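Local structure of multicopper oxidase (Arthrobacter sp. FB24, 3GDC) at residues 33-38 and 68-73; 16-21 and 161-166; 183-188 and 278-283; 157-162 and 204-209; 124-129 and 235-240. The protein probably oxidises phenolic or related substrates as a laccase-type multicopper oxidase, passing the electrons through bound copper ions to reduce dioxygen to water. All coordinates share one frame; numbering follows the deposited sequence.

Contact 1 lies within the first cupredoxin-like domain and contact 3 within the second, about 29 Å apart between centres and on opposite sides of the chain's middle. Contact 2 brings the N-terminal stretch onto the second domain, and its Asp21 O accepts from Trp37 NE1 and Trp69 N of contact 1. Contacts 2 and 4 share Ala161 and Asp162, their centres being about 9 Å apart, and Glu164 OE2 meets His208 NE2 between them. Contact 5 touches contact 4 through Thr128 and His208. A bound copper lies about 9 Å from the His129 side chain in contact 5, a bound copper about 10 Å from that of Trp280 in contact 3, and a bound copper about 14 Å from that of Leu68 in contact 1.

Contact 1: 33-38 and 68-73; sequences TLREWD and LWAREG
Trp37 and Leu68 meet in the interior of the cupredoxin-like beta sandwich of the first domain, where strands 33-38 and 68-71 face each other almost exactly antiparallel with their axes 8.9 Å apart. This is the tight part. Leu68 CD2 sits over the five-membered ring of Trp37 as a CH-pi contact, 3.7 Å from its centroid and 8° off the ring normal. The indole CG lies beside the backbone N, anti to the carbonyl carbon (chi1 -62°), and NE1 is tied to Asp21 O. An alanine in place of Trp37 would probably leave a gap under Leu68 CD2 and Asp21 O without this donor. Arg35 makes the second crossing. Its chain bends at chi3, and Trp69 CZ3 stands over one face of the guanidinium, 3.9 Å from NH2, with the two planes at 90°; the charge is held by Asp74 and by Arg22 O. Farther along, the packing thins toward solvent: Arg71 is exposed and makes little contact, its backbone N lying 4.3 Å from Arg35 NE. Buried between the two crossings, Trp69 O has no hydrogen-bond partner in the model; it is flanked by carbon, with Arg35 CD at 3.2 Å and Trp37 CZ2 at 3.3 Å, the oxygen lying in the indole plane.

Contact 2: 16-21 and 161-166; sequences ILRDFD and ADDEMV
Leu17, on helix 13-18, docks against Val166 on strand 163-172 of the second cupredoxin-like domain, so that a helical N-terminal segment lies on a strand of the beta sandwich. The backbone link is Val166 N to Leu17 O at 2.8 Å, and Val166 CG1 also comes to 3.3 Å from Ile16 O. One residue on, Arg18 grips Asp163 side-on: NE donates to OD1 at 3.0 Å and NH2 to OD2 at 3.0 Å, each oxygen using its syn lone pair. The first of these bonds is almost straight (176°), and guanidinium and carboxylate lie within 19° of coplanar, which fixes the rotation of both groups. Arg18 gets there because its chain is extended from CG to NE. Met165 runs side by side with Arg18, bending at chi3 to set CE 3.5 Å from NH2, while its CB packs on Leu17 CG at 3.9 Å. Phe20 comes in from the other end of the segment with the rim of its ring: CE2 is 3.5 Å from Glu164 O, near the ring plane, and CZ meets the backbone of Met165. Around the contact, Val197 of strand 197-200 covers Leu17, Arg18 and Met165, His208 of strand 205-211 backs Phe20, and Thr67 of strand 67-71 touches both Phe20 and Val166, placing the contact where the two domains meet.

Contact 3: 183-188 and 278-283; sequences YSVNGL and LGWMGF
Val185 and Trp280 form the apolar centre of this contact in the second cupredoxin-like domain, where strand 182-185, at the border of one sheet of the beta sandwich, meets the turn leading into strand 281-287 of the other. Val185 CG1 lies 3.7 Å from Trp280 CZ3, and Val185 CB stands over one face of the indole, offset toward its rim. Trp280 CB packs against Tyr183 CB at 3.8 Å. Next outward comes Leu278, whose CB meets the edge of the Tyr183 ring in plane, 3.7 Å from CD2. The ring also stacks on Phe275, and its hydroxyl is hydrogen-bonded to Asp216. Between these layers the backbones come so close that a side chain at Gly279 would collide with Tyr183 O; even its CA is only 3.2 Å from that oxygen, in a CA-H...O contact. Trp280 itself is the centre of an inverse gamma turn. On the other segment, Ser184 OG accepts from Gly187 N in an ST motif and is also hydrogen-bonded to Asn170 OD1. The Tyr183 side chain lies about 9 Å from the bound calcium, measured to the ion. At the polar edge a single hydrogen bond joins the segments: Tyr183 N donates to Leu278 O at 2.9 Å.

Contact 4: 157-162 and 204-209; sequences GRPPAD and LVRIHL
Asp162 and Leu204 join the backbones where segment 157-162, without regular structure, runs 113° from the direction of 204-208: Asp162 N donates to Leu204 O at 2.8 Å. Leu204 N answers with a bond to Asp162 OD2, also 2.8 Å, using the anti lone pair of the carboxylate, so backbone and side chain of the aspartate hold Leu204 by its O and its N. Arg206 carries most of the rest. Its chain leaves anti to the backbone N, bends at chi3 (-63°) and ends in a guanidinium that grips Pro159 O end-on, with NH2 at 2.7 Å and NH1 at 2.9 Å; the oxygen lies in the guanidinium plane. Both faces of that plane are covered. Arg158 CD sits over the centre of one, 3.9 Å from CZ, and Ala161 CB over the opposite one, nearer the rim, 3.7 Å from NH1. NE is salt-bridged to Glu257, which probably offsets the nearby positive charge of Arg158, itself paired with Glu153. A leucine in place of Arg206 would probably leave Pro159 O without its two donors and Glu257 without its charged mate. Leu204 CD2 closes the far end against Pro160 O at 3.8 Å. The arrangement is that of an interdomain linker pinned across strand 205-211 of the second domain's cupredoxin-like beta sandwich.

Contact 5: 124-129 and 235-240; sequences TPFGTH and TMLTPS
Phe126 and Thr235 face each other through a ring and a carbonyl. Phe126 CG lies between its own backbone N and carbonyl carbon (chi1 80°). At the far end of the ring, CZ is 3.2 Å from Thr235 O, approached obliquely. The same ring meets Leu237 with its CE1, 4.2 Å from CD2. One water completes the link: it donates to Phe126 O at 2.8 Å and to Thr235 O at 3.0 Å, and its oxygen sits over the centre of the Phe126 ring, so ring, water and two carbonyls form one compact group. Thr235 holds OG1 between N and the carbonyl carbon, which leaves CG2 beside N, 3.5 Å from Phe126 O. A CB on Gly127 would clash with Thr235 CG2, and the backbone angles there also call for glycine. On the first segment, the peptide before Pro125 is cis, and Pro125 O accepts from His129 NE2 at 2.9 Å, the bond lying near the imidazole plane; ND1 of the same ring is bonded to Arg253, so both nitrogens are engaged and the rotation is fixed. Another copy of the protein closes the outside: Thr235 OG1 bonds to Tyr242 O of the third subunit, and His129 meets Phe227 of that subunit. The contact thus joins the first domain to the second at a subunit boundary, in keeping with the trimers built by two-domain multicopper oxidases.

Contact 1: 33-38 and 68-73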
# COMPACT_ATOMS: atom_id res chain seq x y z
N THR A 33 -11.24 9.57 34.48
CA THR A 33 -12.11 10.53 33.82
C THR A 33 -13.21 9.81 33.04
O THR A 33 -12.95 8.83 32.33
CB THR A 33 -11.29 11.42 32.85
OG1 THR A 33 -10.36 12.20 33.61
CG2 THR A 33 -12.18 12.35 32.05
N LEU A 34 -14.44 10.27 33.23
CA LEU A 34 -15.57 9.85 32.40
C LEU A 34 -15.82 10.94 31.37
O LEU A 34 -16.12 12.08 31.72
CB LEU A 34 -16.82 9.62 33.25
CG LEU A 34 -18.11 9.28 32.49
CD1 LEU A 34 -18.02 7.93 31.77
CD2 LEU A 34 -19.32 9.31 33.43
N ARG A 35 -15.69 10.59 30.09
CA ARG A 35 -15.76 11.58 29.02
C ARG A 35 -16.94 11.23 28.13
O ARG A 35 -17.08 10.09 27.71
CB ARG A 35 -14.44 11.54 28.24
CG ARG A 35 -14.20 12.71 27.34
CD ARG A 35 -12.84 12.58 26.65
NE ARG A 35 -11.71 12.61 27.57
CZ ARG A 35 -11.13 13.72 28.04
NH1 ARG A 35 -11.56 14.92 27.67
NH2 ARG A 35 -10.11 13.63 28.88
N GLU A 36 -17.80 12.21 27.86
CA GLU A 36 -19.06 11.96 27.14
C GLU A 36 -19.35 12.92 25.99
O GLU A 36 -19.03 14.11 26.06
CB GLU A 36 -20.26 11.99 28.10
CG GLU A 36 -20.05 11.17 29.35
CD GLU A 36 -21.21 11.28 30.29
OE1 GLU A 36 -22.31 10.82 29.92
OE2 GLU A 36 -21.02 11.82 31.40
N TRP A 37 -19.98 12.40 24.95
CA TRP A 37 -20.37 13.23 23.82
C TRP A 37 -21.78 12.90 23.40
O TRP A 37 -22.22 11.76 23.55
CB TRP A 37 -19.47 12.96 22.62
CG TRP A 37 -18.01 13.25 22.77
CD1 TRP A 37 -17.38 14.41 22.43
CD2 TRP A 37 -17.00 12.35 23.24
NE1 TRP A 37 -16.03 14.29 22.68
CE2 TRP A 37 -15.77 13.04 23.17
CE3 TRP A 37 -17.02 11.04 23.72
CZ2 TRP A 37 -14.56 12.46 23.56
CZ3 TRP A 37 -15.81 10.45 24.11
CH2 TRP A 37 -14.60 11.16 24.02
N ASP A 38 -22.47 13.89 22.84
CA ASP A 38 -23.73 13.65 22.15
C ASP A 38 -23.49 13.74 20.65
O ASP A 38 -22.99 14.76 20.16
CB ASP A 38 -24.79 14.69 22.53
CG ASP A 38 -25.01 14.78 24.02
OD1 ASP A 38 -25.06 13.72 24.66
OD2 ASP A 38 -25.12 15.91 24.53
N LEU A 68 -13.27 13.15 17.91
CA LEU A 68 -13.32 12.85 19.35
C LEU A 68 -11.91 12.69 19.89
O LEU A 68 -11.06 12.05 19.26
CB LEU A 68 -14.17 11.59 19.62
CG LEU A 68 -15.55 11.51 18.96
CD1 LEU A 68 -16.22 10.21 19.36
CD2 LEU A 68 -16.47 12.69 19.27
N TRP A 69 -11.65 13.30 21.04
CA TRP A 69 -10.33 13.25 21.67
C TRP A 69 -10.47 12.71 23.10
O TRP A 69 -11.32 13.17 23.85
CB TRP A 69 -9.71 14.65 21.70
CG TRP A 69 -8.29 14.68 22.21
CD1 TRP A 69 -7.15 14.67 21.47
CD2 TRP A 69 -7.88 14.70 23.59
NE1 TRP A 69 -6.04 14.70 22.29
CE2 TRP A 69 -6.46 14.71 23.60
CE3 TRP A 69 -8.56 14.73 24.81
CZ2 TRP A 69 -5.72 14.74 24.79
CZ3 TRP A 69 -7.82 14.75 25.99
CH2 TRP A 69 -6.42 14.76 25.97
N ALA A 70 -9.65 11.74 23.45
CA ALA A 70 -9.63 11.21 24.81
C ALA A 70 -8.20 10.90 25.24
O ALA A 70 -7.29 10.86 24.41
CB ALA A 70 -10.49 9.97 24.91
N ARG A 71 -8.00 10.70 26.54
CA ARG A 71 -6.73 10.21 27.03
C ARG A 71 -6.82 8.71 27.32
O ARG A 71 -7.84 8.23 27.81
CB ARG A 71 -6.33 10.98 28.28
CG ARG A 71 -4.88 10.87 28.64
CD ARG A 71 -4.78 10.78 30.14
NE ARG A 71 -3.67 11.54 30.68
CZ ARG A 71 -3.51 11.77 31.98
NH1 ARG A 71 -4.39 11.29 32.86
NH2 ARG A 71 -2.47 12.48 32.41
N GLU A 72 -5.74 7.99 27.03
CA GLU A 72 -5.65 6.55 27.22
C GLU A 72 -6.21 6.16 28.59
O GLU A 72 -5.82 6.72 29.61
CB GLU A 72 -4.20 6.09 27.09
CG GLU A 72 -4.01 4.60 27.17
CD GLU A 72 -2.54 4.18 27.19
OE1 GLU A 72 -1.63 5.05 27.23
OE2 GLU A 72 -2.30 2.96 27.18
N GLY A 73 -7.15 5.22 28.59
CA GLY A 73 -7.75 4.73 29.83
C GLY A 73 -9.02 5.40 30.30
O GLY A 73 -9.68 4.88 31.21

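Contact 2: 16-21 and 161-166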
# COMPACT_ATOMS: atom_id res chain seq x y z
N ILE A 16 -12.39 22.48 11.32
CA ILE A 16 -12.28 21.03 11.53
C ILE A 16 -10.83 20.61 11.78
O ILE A 16 -10.54 19.75 12.63
CB ILE A 16 -12.90 20.25 10.34
CG1 ILE A 16 -14.42 20.45 10.35
CG2 ILE A 16 -12.52 18.75 10.38
CD1 ILE A 16 -15.17 19.74 9.24
N LEU A 17 -9.91 21.23 11.04
CA LEU A 17 -8.50 20.94 11.11
C LEU A 17 -7.95 20.93 12.54
O LEU A 17 -7.10 20.11 12.88
CB LEU A 17 -7.73 21.95 10.25
CG LEU A 17 -6.25 21.81 9.98
CD1 LEU A 17 -5.98 20.58 9.10
CD2 LEU A 17 -5.80 23.09 9.30
N ARG A 18 -8.46 21.82 13.39
CA ARG A 18 -7.93 21.96 14.74
C ARG A 18 -8.96 21.78 15.86
O ARG A 18 -8.66 22.03 17.03
CB ARG A 18 -7.21 23.30 14.88
CG ARG A 18 -5.95 23.39 14.03
CD ARG A 18 -5.25 24.72 14.27
NE ARG A 18 -4.01 24.85 13.51
CZ ARG A 18 -3.91 25.43 12.32
NH1 ARG A 18 -4.97 25.94 11.72
NH2 ARG A 18 -2.72 25.49 11.72
N ASP A 19 -10.15 21.30 15.51
CA ASP A 19 -11.24 21.11 16.48
C ASP A 19 -11.21 19.69 17.08
O ASP A 19 -11.82 18.77 16.56
CB ASP A 19 -12.59 21.40 15.80
CG ASP A 19 -13.78 21.34 16.76
OD1 ASP A 19 -13.58 21.07 17.97
OD2 ASP A 19 -14.91 21.58 16.30
N PHE A 20 -10.50 19.54 18.19
CA PHE A 20 -10.48 18.29 18.94
C PHE A 20 -11.54 18.36 20.04
O PHE A 20 -11.45 19.18 20.97
CB PHE A 20 -9.09 18.01 19.51
CG PHE A 20 -8.05 17.78 18.45
CD1 PHE A 20 -7.83 16.50 17.95
CD2 PHE A 20 -7.33 18.85 17.91
CE1 PHE A 20 -6.89 16.28 16.94
CE2 PHE A 20 -6.39 18.64 16.90
CZ PHE A 20 -6.17 17.36 16.42
N ASP A 21 -12.58 17.55 19.88
CA ASP A 21 -13.71 17.57 20.78
C ASP A 21 -13.42 16.70 22.01
O ASP A 21 -13.45 15.47 21.96
CB ASP A 21 -14.99 17.13 20.05
CG ASP A 21 -16.26 17.45 20.84
OD1 ASP A 21 -16.21 17.48 22.09
OD2 ASP A 21 -17.31 17.68 20.20
N ALA A 161 3.39 18.79 20.85
CA ALA A 161 3.47 19.42 19.54
C ALA A 161 3.14 20.90 19.67
O ALA A 161 2.34 21.29 20.53
CB ALA A 161 2.50 18.76 18.56
N ASP A 162 3.74 21.71 18.81
CA ASP A 162 3.45 23.13 18.79
C ASP A 162 2.14 23.41 18.07
O ASP A 162 1.46 24.40 18.36
CB ASP A 162 4.60 23.91 18.16
CG ASP A 162 5.87 23.81 18.97
OD1 ASP A 162 5.81 24.07 20.19
OD2 ASP A 162 6.94 23.46 18.39
N ASP A 163 1.77 22.54 17.12
CA ASP A 163 0.55 22.71 16.34
C ASP A 163 0.01 21.34 15.96
O ASP A 163 0.60 20.65 15.13
CB ASP A 163 0.83 23.55 15.07
CG ASP A 163 -0.44 24.02 14.35
OD1 ASP A 163 -1.57 23.62 14.72
OD2 ASP A 163 -0.30 24.81 13.39
N GLU A 164 -1.09 20.93 16.58
CA GLU A 164 -1.66 19.61 16.31
C GLU A 164 -2.93 19.76 15.49
O GLU A 164 -3.75 20.66 15.72
CB GLU A 164 -1.97 18.88 17.62
CG GLU A 164 -2.19 17.36 17.48
CD GLU A 164 -1.98 16.65 18.80
OE1 GLU A 164 -1.65 17.35 19.79
OE2 GLU A 164 -2.15 15.41 18.87
N MET A 165 -3.08 18.88 14.51
CA MET A 165 -4.21 18.98 13.59
C MET A 165 -4.69 17.61 13.12
O MET A 165 -4.00 16.59 13.31
CB MET A 165 -3.87 19.88 12.39
CG MET A 165 -2.55 19.58 11.75
SD MET A 165 -2.13 20.79 10.46
CE MET A 165 -1.61 22.18 11.43
N VAL A 166 -5.88 17.60 12.53
CA VAL A 166 -6.50 16.40 11.98
C VAL A 166 -6.88 16.62 10.52
O VAL A 166 -7.43 17.66 10.15
CB VAL A 166 -7.72 15.88 12.84
CG1 VAL A 166 -8.81 16.94 12.99
CG2 VAL A 166 -8.29 14.58 12.27

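Contact 3: 183-188 and 278-283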
# COMPACT_ATOMS: atom_id res chain seq x y z
N TYR A 183 -12.87 14.95 -4.43
CA TYR A 183 -12.04 14.48 -3.31
C TYR A 183 -11.73 15.65 -2.40
O TYR A 183 -11.72 16.79 -2.85
CB TYR A 183 -10.74 13.85 -3.82
CG TYR A 183 -10.97 12.66 -4.73
CD1 TYR A 183 -10.93 11.37 -4.23
CD2 TYR A 183 -11.24 12.84 -6.10
CE1 TYR A 183 -11.14 10.26 -5.06
CE2 TYR A 183 -11.46 11.74 -6.93
CZ TYR A 183 -11.41 10.46 -6.41
OH TYR A 183 -11.61 9.37 -7.23
N SER A 184 -11.51 15.39 -1.12
CA SER A 184 -11.19 16.49 -0.23
C SER A 184 -10.32 16.04 0.93
O SER A 184 -10.18 14.85 1.18
CB SER A 184 -12.47 17.18 0.29
OG SER A 184 -12.94 16.62 1.51
N VAL A 185 -9.72 17.02 1.59
CA VAL A 185 -9.27 16.85 2.97
C VAL A 185 -10.14 17.74 3.85
O VAL A 185 -10.26 18.95 3.63
CB VAL A 185 -7.75 17.08 3.17
CG1 VAL A 185 -7.25 18.33 2.44
CG2 VAL A 185 -7.41 17.16 4.66
N ASN A 186 -10.78 17.12 4.85
CA ASN A 186 -11.65 17.86 5.78
C ASN A 186 -12.93 18.48 5.23
O ASN A 186 -13.49 19.39 5.83
CB ASN A 186 -10.82 18.85 6.62
CG ASN A 186 -9.96 18.14 7.63
OD1 ASN A 186 -10.07 16.92 7.80
ND2 ASN A 186 -9.09 18.89 8.32
N GLY A 187 -13.40 17.98 4.09
CA GLY A 187 -14.78 18.22 3.68
C GLY A 187 -15.03 18.92 2.37
O GLY A 187 -16.03 18.63 1.71
N LEU A 188 -14.15 19.86 1.99
CA LEU A 188 -14.40 20.68 0.80
C LEU A 188 -13.24 20.65 -0.19
O LEU A 188 -12.13 21.06 0.15
CB LEU A 188 -14.67 22.13 1.20
CG LEU A 188 -15.87 22.49 2.06
CD1 LEU A 188 -15.85 24.01 2.27
CD2 LEU A 188 -17.17 22.02 1.40
N LEU A 278 -9.05 16.79 -8.64
CA LEU A 278 -10.47 16.80 -8.32
C LEU A 278 -10.76 17.18 -6.85
O LEU A 278 -11.85 16.93 -6.34
CB LEU A 278 -11.13 15.48 -8.71
CG LEU A 278 -11.20 15.19 -10.22
CD1 LEU A 278 -11.70 13.78 -10.49
CD2 LEU A 278 -12.06 16.23 -10.90
N GLY A 279 -9.78 17.81 -6.20
CA GLY A 279 -10.03 18.53 -4.95
C GLY A 279 -9.10 18.25 -3.79
O GLY A 279 -9.05 19.03 -2.84
N TRP A 280 -8.35 17.15 -3.86
CA TRP A 280 -7.44 16.78 -2.78
C TRP A 280 -6.07 17.44 -3.02
O TRP A 280 -5.07 16.80 -3.34
CB TRP A 280 -7.44 15.25 -2.58
CG TRP A 280 -6.51 14.60 -1.56
CD1 TRP A 280 -6.32 13.25 -1.39
CD2 TRP A 280 -5.62 15.24 -0.62
NE1 TRP A 280 -5.39 13.01 -0.42
CE2 TRP A 280 -4.94 14.21 0.07
CE3 TRP A 280 -5.33 16.58 -0.28
CZ2 TRP A 280 -3.99 14.46 1.07
CZ3 TRP A 280 -4.39 16.83 0.71
CH2 TRP A 280 -3.73 15.78 1.37
N MET A 281 -6.06 18.77 -2.89
CA MET A 281 -4.84 19.56 -2.92
C MET A 281 -5.01 20.85 -2.12
O MET A 281 -6.10 21.41 -2.04
CB MET A 281 -4.39 19.86 -4.37
CG MET A 281 -5.32 20.72 -5.18
SD MET A 281 -4.68 21.14 -6.84
CE MET A 281 -3.00 21.54 -6.50
N GLY A 282 -3.91 21.30 -1.51
CA GLY A 282 -3.89 22.55 -0.77
C GLY A 282 -2.47 23.05 -0.58
O GLY A 282 -1.53 22.51 -1.18
N PHE A 283 -2.32 24.08 0.25
CA PHE A 283 -1.02 24.61 0.62
C PHE A 283 -0.88 24.71 2.13
O PHE A 283 -1.86 24.98 2.83
CB PHE A 283 -0.84 26.04 0.10
CG PHE A 283 -0.78 26.15 -1.38
CD1 PHE A 283 0.38 25.80 -2.07
CD2 PHE A 283 -1.86 26.65 -2.10
CE1 PHE A 283 0.45 25.91 -3.46
CE2 PHE A 283 -1.80 26.77 -3.48
CZ PHE A 283 -0.65 26.40 -4.16

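Contact 4: 157-162 and 204-209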
# COMPACT_ATOMS: atom_id res chain seq x y z
N GLY A 157 4.58 9.26 27.06
CA GLY A 157 5.60 9.10 26.03
C GLY A 157 5.59 9.98 24.79
O GLY A 157 6.49 9.86 23.95
N ARG A 158 4.60 10.87 24.65
CA ARG A 158 4.51 11.70 23.43
C ARG A 158 4.80 13.20 23.64
O ARG A 158 3.99 13.92 24.25
CB ARG A 158 3.17 11.49 22.69
CG ARG A 158 3.31 11.53 21.17
CD ARG A 158 1.95 11.49 20.44
NE ARG A 158 1.48 10.14 20.13
CZ ARG A 158 0.20 9.82 19.94
NH1 ARG A 158 -0.74 10.77 20.03
NH2 ARG A 158 -0.16 8.57 19.67
N PRO A 159 5.96 13.68 23.14
CA PRO A 159 6.40 15.08 23.26
C PRO A 159 5.33 16.07 22.79
O PRO A 159 4.62 15.78 21.82
CB PRO A 159 7.62 15.15 22.34
CG PRO A 159 8.12 13.77 22.26
CD PRO A 159 6.93 12.87 22.38
N PRO A 160 5.23 17.24 23.45
CA PRO A 160 4.18 18.18 23.07
C PRO A 160 4.43 18.77 21.68
O PRO A 160 5.56 19.15 21.37
CB PRO A 160 4.27 19.27 24.14
CG PRO A 160 5.68 19.23 24.59
CD PRO A 160 6.08 17.78 24.53
N ALA A 161 3.39 18.79 20.85
CA ALA A 161 3.47 19.42 19.54
C ALA A 161 3.14 20.90 19.67
O ALA A 161 2.34 21.29 20.53
CB ALA A 161 2.50 18.76 18.56
N ASP A 162 3.74 21.71 18.81
CA ASP A 162 3.45 23.13 18.79
C ASP A 162 2.14 23.41 18.07
O ASP A 162 1.46 24.40 18.36
CB ASP A 162 4.60 23.91 18.16
CG ASP A 162 5.87 23.81 18.97
OD1 ASP A 162 5.81 24.07 20.19
OD2 ASP A 162 6.94 23.46 18.39
N LEU A 204 7.09 22.25 15.82
CA LEU A 204 6.68 20.86 15.64
C LEU A 204 5.19 20.73 15.29
O LEU A 204 4.32 21.01 16.12
CB LEU A 204 6.99 20.02 16.88
CG LEU A 204 6.72 18.52 16.75
CD1 LEU A 204 7.54 17.90 15.63
CD2 LEU A 204 7.02 17.83 18.07
N VAL A 205 4.93 20.32 14.05
CA VAL A 205 3.57 20.14 13.56
C VAL A 205 3.24 18.64 13.60
O VAL A 205 4.03 17.83 13.13
CB VAL A 205 3.42 20.70 12.12
CG1 VAL A 205 2.03 20.37 11.54
CG2 VAL A 205 3.69 22.21 12.10
N ARG A 206 2.10 18.28 14.19
CA ARG A 206 1.68 16.89 14.31
C ARG A 206 0.30 16.75 13.66
O ARG A 206 -0.67 17.39 14.07
CB ARG A 206 1.63 16.45 15.80
CG ARG A 206 1.10 15.04 16.04
CD ARG A 206 1.26 14.59 17.51
NE ARG A 206 2.67 14.53 17.89
CZ ARG A 206 3.16 14.92 19.07
NH1 ARG A 206 2.35 15.39 20.01
NH2 ARG A 206 4.46 14.84 19.31
N ILE A 207 0.23 15.91 12.64
CA ILE A 207 -1.00 15.73 11.89
C ILE A 207 -1.53 14.31 12.09
O ILE A 207 -0.81 13.34 11.88
CB ILE A 207 -0.77 15.97 10.36
CG1 ILE A 207 -0.13 17.34 10.11
CG2 ILE A 207 -2.09 15.80 9.58
CD1 ILE A 207 0.42 17.51 8.67
N HIS A 208 -2.80 14.21 12.46
CA HIS A 208 -3.49 12.93 12.46
C HIS A 208 -4.18 12.76 11.11
O HIS A 208 -5.19 13.41 10.85
CB HIS A 208 -4.51 12.89 13.60
CG HIS A 208 -3.88 13.08 14.94
ND1 HIS A 208 -3.37 12.03 15.67
CD2 HIS A 208 -3.62 14.20 15.64
CE1 HIS A 208 -2.84 12.50 16.79
NE2 HIS A 208 -2.97 13.82 16.79
N LEU A 209 -3.65 11.87 10.28
CA LEU A 209 -4.15 11.70 8.91
C LEU A 209 -4.94 10.42 8.79
O LEU A 209 -4.41 9.34 9.06
CB LEU A 209 -2.98 11.65 7.92
CG LEU A 209 -3.38 11.47 6.45
CD1 LEU A 209 -3.99 12.75 5.92
CD2 LEU A 209 -2.14 11.09 5.65

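Contact 5: 124-129 and 235-240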
# COMPACT_ATOMS: atom_id res chain seq x y z
N THR A 124 -8.94 2.88 24.48
CA THR A 124 -7.83 1.94 24.31
C THR A 124 -7.86 1.34 22.90
O THR A 124 -8.94 1.15 22.35
CB THR A 124 -7.91 0.74 25.28
OG1 THR A 124 -8.67 1.08 26.44
CG2 THR A 124 -6.52 0.30 25.68
N PRO A 125 -6.68 1.04 22.32
CA PRO A 125 -5.33 1.42 22.76
C PRO A 125 -5.09 2.88 22.42
O PRO A 125 -5.89 3.47 21.69
CB PRO A 125 -4.42 0.52 21.92
CG PRO A 125 -5.20 0.34 20.64
CD PRO A 125 -6.63 0.23 21.09
N PHE A 126 -4.02 3.46 22.94
CA PHE A 126 -3.65 4.78 22.48
C PHE A 126 -3.32 4.74 20.99
O PHE A 126 -2.88 3.70 20.46
CB PHE A 126 -2.54 5.42 23.33
CG PHE A 126 -1.13 4.96 23.02
CD1 PHE A 126 -0.43 5.49 21.93
CD2 PHE A 126 -0.48 4.06 23.85
CE1 PHE A 126 0.89 5.09 21.67
CE2 PHE A 126 0.84 3.65 23.59
CZ PHE A 126 1.52 4.17 22.50
N GLY A 127 -3.61 5.84 20.32
CA GLY A 127 -3.34 5.95 18.89
C GLY A 127 -4.33 6.84 18.19
O GLY A 127 -5.12 7.55 18.81
N THR A 128 -4.25 6.81 16.86
CA THR A 128 -5.11 7.61 16.01
C THR A 128 -6.09 6.67 15.36
O THR A 128 -5.70 5.75 14.63
CB THR A 128 -4.25 8.35 14.97
OG1 THR A 128 -3.37 9.25 15.66
CG2 THR A 128 -5.10 9.11 13.96
N HIS A 129 -7.38 6.87 15.67
CA HIS A 129 -8.42 5.95 15.23
C HIS A 129 -9.53 6.73 14.52
O HIS A 129 -9.36 7.90 14.15
CB HIS A 129 -8.96 5.15 16.43
CG HIS A 129 -7.90 4.56 17.30
ND1 HIS A 129 -7.00 3.61 16.84
CD2 HIS A 129 -7.59 4.76 18.61
CE1 HIS A 129 -6.18 3.27 17.83
NE2 HIS A 129 -6.52 3.96 18.91
N THR A 235 0.08 4.20 17.09
CA THR A 235 0.10 3.26 18.21
C THR A 235 1.49 3.01 18.80
O THR A 235 1.62 2.39 19.86
CB THR A 235 -0.49 1.90 17.80
OG1 THR A 235 0.16 1.44 16.60
CG2 THR A 235 -1.99 2.00 17.58
N MET A 236 2.53 3.49 18.12
CA MET A 236 3.89 3.33 18.62
C MET A 236 4.56 4.67 18.81
O MET A 236 4.21 5.65 18.13
CB MET A 236 4.73 2.45 17.68
CG MET A 236 4.28 1.01 17.63
SD MET A 236 5.41 -0.05 16.71
CE MET A 236 4.41 -1.52 16.57
N LEU A 237 5.52 4.72 19.72
CA LEU A 237 6.21 5.96 20.06
C LEU A 237 7.43 6.21 19.19
O LEU A 237 8.04 7.27 19.25
CB LEU A 237 6.59 5.98 21.54
CG LEU A 237 5.45 5.98 22.56
CD1 LEU A 237 6.02 6.03 23.97
CD2 LEU A 237 4.45 7.12 22.33
N THR A 238 7.78 5.21 18.38
CA THR A 238 8.89 5.31 17.43
C THR A 238 8.35 5.23 16.00
O THR A 238 7.54 4.35 15.70
CB THR A 238 9.93 4.19 17.66
OG1 THR A 238 9.35 2.92 17.34
CG2 THR A 238 10.35 4.17 19.12
N PRO A 239 8.79 6.16 15.12
CA PRO A 239 8.24 6.20 13.76
C PRO A 239 8.71 5.06 12.85
O PRO A 239 9.79 4.48 13.04
CB PRO A 239 8.70 7.57 13.23
CG PRO A 239 9.93 7.88 13.99
CD PRO A 239 9.80 7.21 15.34
N SER A 240 7.86 4.72 11.89
CA SER A 240 8.15 3.63 10.97
C SER A 240 8.97 4.11 9.78
O SER A 240 9.75 3.35 9.21
CB SER A 240 6.85 2.97 10.50
OG SER A 240 6.15 3.77 9.54
O HOH W 1 -0.99 1.78 21.13